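Local coordinates for particle-associated glycoside hydrolase (Acinetobacter phage Fri1, PDB 6C72) that degrades the capsular polysaccharide of Acinetobacter baumannii as a tailspike depolymerase, helping the phage enter its host cell, at the interface of chains A and B. Residues are numbered along the deposited sequence; one frame, centred on the assembly and turned at random. Chains: chain A/B, Particle-associated glycoside hydrolase.

Contact 1: the interface of chains A and B. Residues chain A 314, 342-343, 345, 347, 370; chain B 376-378, 400-402, 425-427.
Direct hydrogen bonds join the loops of chain A to the turns of chain B. The hydroxyl OG1 of B:Thr402 donates a hydrogen bond to the backbone O of A:Pro342 at 2.7 Å, approaching from above the carbonyl plane. A:Thr343 holds OG1 in the crowded position between backbone N and carbonyl carbon (chi1 73°), which aims the hydroxyl at the amide oxygen OD1 of B:Asn376, 3.1 Å away. Its methyl CG2 is thereby turned toward the backbone of B:Asn400. The chain of A:Lys370, bent at chi3 (66°), slides antiparallel past B:Asn400 and brings the terminal amine NZ to the backbone O of B:Gly425 at 2.6 Å. The same NZ also donates a hydrogen bond to O of A:Thr343 in the carbonyl plane at 2.8 Å, so two carbonyls from opposite chains grip one probably charged nitrogen.

Flat groups pack as well. The amides of A:Asn347 and B:Asn376 stack with planes 8° apart, CG of A:Asn347 lying 3.3 Å from ND2 of B:Asn376. A bond from ND2 of A:Asn347 to OD1 of A:Asn314 fixes the rotation of the first amide. In a separate apolar contact, CB of A:Pro342 lies against the carboxylate carbon of B:Glu378.

Waters link OD1 of A:Asn314 to OD1 of B:Asn376, ND2 of A:Asn314 to O of B:Asn376, and OG of A:Ser345 to ND2 of B:Asn376.

B:Asn376, B:Asn400 and B:Gly425, all with positive phi, occupy successive turns of what is probably a beta-helix, two residues ahead of short strands 378-379, 402-403 and 427-429. A ladder from N of B:Cys377 to OD1 of B:Asn401, and from N of B:Asn401 to OD1 of B:Asn426, ties these turns together. Chain A answers with the loop before strand 348-351, A:Lys370 from the loop before strand 372-375, and A:Asn314 of strand 312-318.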
loop_
_atom_site.group_PDB
_atom_site.type_symbol
_atom_site.label_atom_id
_atom_site.label_comp_id
_atom_site.label_asym_id
_atom_site.label_seq_id
_atom_site.Cartn_x
_atom_site.Cartn_y
_atom_site.Cartn_z
ATOM N N ASN A 314 -9.701 -7.202 6.393
ATOM C CA ASN A 314 -8.371 -7.177 5.777
ATOM C C ASN A 314 -8.368 -7.973 4.467
ATOM O O ASN A 314 -7.768 -9.035 4.348
ATOM C CB ASN A 314 -7.299 -7.707 6.752
ATOM C CG ASN A 314 -7.302 -6.974 8.114
ATOM O OD1 ASN A 314 -7.880 -5.892 8.251
ATOM N ND2 ASN A 314 -6.612 -7.541 9.105
ATOM N N PRO A 342 -12.680 -6.821 14.487
ATOM C CA PRO A 342 -11.982 -6.306 15.680
ATOM C C PRO A 342 -11.864 -4.790 15.728
ATOM O O PRO A 342 -11.912 -4.214 16.825
ATOM C CB PRO A 342 -10.604 -6.968 15.596
ATOM C CG PRO A 342 -10.444 -7.345 14.122
ATOM C CD PRO A 342 -11.825 -7.696 13.669
ATOM N N THR A 343 -11.702 -4.118 14.593
ATOM C CA THR A 343 -11.577 -2.666 14.619
ATOM C C THR A 343 -12.836 -1.936 14.186
ATOM O O THR A 343 -12.904 -0.714 14.341
ATOM C CB THR A 343 -10.414 -2.194 13.740
ATOM O OG1 THR A 343 -10.780 -2.330 12.359
ATOM C CG2 THR A 343 -9.138 -2.976 14.046
ATOM N N SER A 345 -13.838 -1.759 11.098
ATOM C CA SER A 345 -13.719 -1.589 9.666
ATOM C C SER A 345 -13.470 -2.946 9.015
ATOM O O SER A 345 -12.733 -3.770 9.568
ATOM C CB SER A 345 -12.576 -0.629 9.311
ATOM O OG SER A 345 -12.327 -0.606 7.920
ATOM N N ASN A 347 -11.861 -3.146 6.351
ATOM C CA ASN A 347 -10.545 -2.920 5.757
ATOM C C ASN A 347 -10.430 -3.657 4.424
ATOM O O ASN A 347 -9.527 -4.468 4.196
ATOM C CB ASN A 347 -9.445 -3.327 6.730
ATOM C CG ASN A 347 -8.076 -2.886 6.280
ATOM O OD1 ASN A 347 -7.931 -1.944 5.481
ATOM N ND2 ASN A 347 -7.052 -3.572 6.780
ATOM N N LYS A 370 -16.947 1.614 7.566
ATOM C CA LYS A 370 -15.863 2.506 7.957
ATOM C C LYS A 370 -14.639 2.246 7.081
ATOM O O LYS A 370 -14.265 1.091 6.848
ATOM C CB LYS A 370 -15.520 2.329 9.446
ATOM C CG LYS A 370 -14.356 3.227 9.929
ATOM C CD LYS A 370 -14.168 3.297 11.488
ATOM C CE LYS A 370 -13.727 1.940 12.086
ATOM N NZ LYS A 370 -13.384 1.975 13.550
ATOM N N ASN B 376 -5.122 -0.571 11.680
ATOM C CA ASN B 376 -5.897 -1.803 11.838
ATOM C C ASN B 376 -5.206 -2.797 12.772
ATOM O O ASN B 376 -5.285 -4.007 12.580
ATOM C CB ASN B 376 -6.200 -2.454 10.480
ATOM C CG ASN B 376 -7.444 -1.888 9.834
ATOM O OD1 ASN B 376 -8.569 -2.249 10.203
ATOM N ND2 ASN B 376 -7.256 -0.993 8.875
ATOM N N CYS B 377 -4.581 -2.290 13.818
ATOM C CA CYS B 377 -3.939 -3.132 14.807
ATOM C C CYS B 377 -4.819 -3.259 16.049
ATOM O O CYS B 377 -5.709 -2.444 16.292
ATOM C CB CYS B 377 -2.561 -2.572 15.182
ATOM S SG CYS B 377 -1.353 -2.625 13.821
ATOM N N GLU B 378 -4.567 -4.315 16.827
ATOM C CA GLU B 378 -5.279 -4.565 18.077
ATOM C C GLU B 378 -4.302 -4.489 19.242
ATOM O O GLU B 378 -3.198 -5.037 19.175
ATOM C CB GLU B 378 -5.955 -5.941 18.088
ATOM C CG GLU B 378 -6.954 -6.186 16.990
ATOM C CD GLU B 378 -7.592 -7.563 17.092
ATOM O OE1 GLU B 378 -7.998 -7.964 18.199
ATOM O OE2 GLU B 378 -7.647 -8.271 16.065
ATOM N N ASN B 400 -7.756 3.295 12.639
ATOM C CA ASN B 400 -8.522 2.052 12.557
ATOM C C ASN B 400 -7.996 0.973 13.496
ATOM O O ASN B 400 -8.062 -0.215 13.176
ATOM C CB ASN B 400 -8.540 1.523 11.124
ATOM C CG ASN B 400 -9.136 2.506 10.165
ATOM O OD1 ASN B 400 -10.270 2.947 10.355
ATOM N ND2 ASN B 400 -8.364 2.900 9.144
ATOM N N ASN B 401 -7.487 1.366 14.658
ATOM C CA ASN B 401 -6.977 0.429 15.643
ATOM C C ASN B 401 -7.993 0.251 16.761
ATOM O O ASN B 401 -8.943 1.024 16.890
ATOM C CB ASN B 401 -5.640 0.905 16.209
ATOM C CG ASN B 401 -4.618 1.194 15.121
ATOM O OD1 ASN B 401 -4.156 0.278 14.421
ATOM N ND2 ASN B 401 -4.266 2.478 14.955
ATOM N N THR B 402 -7.812 -0.815 17.540
ATOM C CA THR B 402 -8.625 -1.066 18.721
ATOM C C THR B 402 -7.732 -1.167 19.946
ATOM O O THR B 402 -6.740 -1.903 19.939
ATOM C CB THR B 402 -9.454 -2.336 18.578
ATOM O OG1 THR B 402 -10.419 -2.133 17.548
ATOM C CG2 THR B 402 -10.181 -2.656 19.896
ATOM N N GLY B 425 -10.504 7.036 13.457
ATOM C CA GLY B 425 -11.153 5.783 13.125
ATOM C C GLY B 425 -10.959 4.666 14.124
ATOM O O GLY B 425 -11.376 3.536 13.852
ATOM N N ASN B 426 -10.405 4.956 15.299
ATOM C CA ASN B 426 -10.037 3.926 16.250
ATOM C C ASN B 426 -11.214 3.574 17.151
ATOM O O ASN B 426 -12.192 4.315 17.270
ATOM C CB ASN B 426 -8.847 4.373 17.096
ATOM C CG ASN B 426 -7.638 4.739 16.256
ATOM O OD1 ASN B 426 -6.934 3.858 15.757
ATOM N ND2 ASN B 426 -7.367 6.052 16.123
ATOM N N ARG B 427 -11.107 2.416 17.782
ATOM C CA ARG B 427 -12.107 1.907 18.707
ATOM C C ARG B 427 -11.441 1.848 20.073
ATOM O O ARG B 427 -10.516 1.059 20.281
ATOM C CB ARG B 427 -12.613 0.541 18.251
ATOM C CG ARG B 427 -13.388 -0.232 19.307
ATOM C CD ARG B 427 -13.771 -1.621 18.816
ATOM N NE ARG B 427 -14.924 -1.578 17.921
ATOM C CZ ARG B 427 -15.396 -2.643 17.280
ATOM N NH1 ARG B 427 -14.803 -3.822 17.436
ATOM N NH2 ARG B 427 -16.459 -2.534 16.491
HETATM O O HOH W 1 -6.588 -6.298 11.951
HETATM O O HOH W 2 -8.759 -4.874 10.711
HETATM O O HOH W 3 -9.465 0.189 7.454
#

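Contact 2: the interface of chains A and B. Residues chain A 475-478, 487; chain B 471-472, 475.
B:Leu471 carries CG anti to its carbonyl carbon (chi1 -80°) and the chain continues extended, presenting both methyls to chain A. A:Asn487 also sets CG anti to the carbonyl carbon, and its amide crosses the leucine obliquely. A:Lys478 puts CG in the crowded position between backbone N and carbonyl carbon (chi1 74°), then runs extended before bending at chi4, so that its methylenes pass alongside the backbone of B:Leu471.

These settings let the leucine fork against two strands. Methyl CD1 meets the amide oxygen OD1 of A:Asn487 at 3.5 Å, while CD2 faces the backbone of A:Gly476, with 3.9 Å to its CA. Together they make an apolar tip between the side-chain amide of A:Asn487 and the backbone of A:Gly476. CE of A:Lys478 comes within 3.8 Å of O of B:Leu471, a carbon contact rather than a bond from the amine.

A backbone-to-backbone hydrogen bond adds a polar link. N of A:Lys478 donates to O of B:Pro472 at 3.0 Å, with 151° at the hydrogen, and the donor lies nearly along the C=O axis. Beside it, CG2 of A:Val477, anti to its backbone N, reaches the same carbonyl oxygen at 3.4 Å, packing a methyl next to the bond. CD of the B:Pro472 ring lies 3.5 Å from O of A:Gly476. CB of A:Val477 also touches CB of B:Ser475 at 3.9 Å.

Strand 475-478 of chain A, joined here by A:Asn487 of strand 485-494, lies at the entrance to the C-terminal strand-rich domain, and receives the loop of chain B that follows 3-10 helix 463-468, and the first residue of that chain's own strand 475-478.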
loop_
_atom_site.group_PDB
_atom_site.type_symbol
_atom_site.label_atom_id
_atom_site.label_comp_id
_atom_site.label_asym_id
_atom_site.label_seq_id
_atom_site.Cartn_x
_atom_site.Cartn_y
_atom_site.Cartn_z
ATOM N N SER A 475 -13.622 35.755 17.118
ATOM C CA SER A 475 -13.430 36.199 15.752
ATOM C C SER A 475 -12.632 37.493 15.742
ATOM O O SER A 475 -12.620 38.244 16.720
ATOM C CB SER A 475 -14.785 36.402 15.065
ATOM O OG SER A 475 -14.624 36.786 13.717
ATOM N N GLY A 476 -12.008 37.778 14.607
ATOM C CA GLY A 476 -11.372 39.078 14.489
ATOM C C GLY A 476 -10.260 39.105 13.449
ATOM O O GLY A 476 -10.264 38.332 12.489
ATOM N N VAL A 477 -9.331 40.036 13.664
ATOM C CA VAL A 477 -8.324 40.376 12.670
ATOM C C VAL A 477 -7.179 41.040 13.415
ATOM O O VAL A 477 -7.374 41.625 14.483
ATOM C CB VAL A 477 -8.929 41.298 11.577
ATOM C CG1 VAL A 477 -9.333 42.642 12.174
ATOM C CG2 VAL A 477 -7.968 41.495 10.401
ATOM N N LYS A 478 -5.982 40.958 12.848
ATOM C CA LYS A 478 -4.806 41.531 13.484
ATOM C C LYS A 478 -3.910 42.168 12.436
ATOM O O LYS A 478 -4.048 41.934 11.231
ATOM C CB LYS A 478 -4.007 40.480 14.259
ATOM C CG LYS A 478 -3.226 39.533 13.355
ATOM C CD LYS A 478 -2.304 38.655 14.171
ATOM C CE LYS A 478 -1.452 37.776 13.275
ATOM N NZ LYS A 478 -0.535 38.563 12.388
ATOM N N ASN A 487 -10.669 41.572 18.529
ATOM C CA ASN A 487 -11.285 40.307 18.904
ATOM C C ASN A 487 -12.704 40.554 19.362
ATOM O O ASN A 487 -12.976 41.500 20.108
ATOM C CB ASN A 487 -10.526 39.581 20.010
ATOM C CG ASN A 487 -9.256 38.949 19.508
ATOM O OD1 ASN A 487 -9.275 37.821 19.010
ATOM N ND2 ASN A 487 -8.138 39.670 19.621
ATOM N N LEU B 471 -5.528 34.171 14.048
ATOM C CA LEU B 471 -6.208 35.370 13.577
ATOM C C LEU B 471 -5.632 35.795 12.232
ATOM O O LEU B 471 -4.407 35.792 12.062
ATOM C CB LEU B 471 -6.074 36.519 14.577
ATOM C CG LEU B 471 -6.983 36.547 15.803
ATOM C CD1 LEU B 471 -6.637 37.758 16.655
ATOM C CD2 LEU B 471 -8.454 36.582 15.404
ATOM N N PRO B 472 -6.469 36.123 11.253
ATOM C CA PRO B 472 -5.969 36.560 9.944
ATOM C C PRO B 472 -5.596 38.039 9.928
ATOM O O PRO B 472 -5.970 38.816 10.807
ATOM C CB PRO B 472 -7.160 36.290 9.023
ATOM C CG PRO B 472 -8.353 36.513 9.928
ATOM C CD PRO B 472 -7.938 36.037 11.297
ATOM N N SER B 475 -10.002 40.292 7.117
ATOM C CA SER B 475 -11.210 39.578 7.497
ATOM C C SER B 475 -12.386 40.208 6.769
ATOM O O SER B 475 -12.288 41.318 6.251
ATOM C CB SER B 475 -11.413 39.616 9.022
ATOM O OG SER B 475 -12.548 38.864 9.417
#

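About 40 Å separates the centres of contact 1 and contact 2, and they share no residue or secondary-structure element. Contact 1 joins the long, probably beta-helical bodies side by side through polar and water-mediated links, whereas contact 2 belongs to the C-terminal domain, beyond the linker, and relies on leucine packing and a backbone hydrogen bond. Chains A and B thus adhere at two separate levels along the spike. With three copies in the deposited assembly and an interface that is not an exact two-fold, largely different surfaces of the two copies meet at both levels, consistent with the trimer expected of a tailspike.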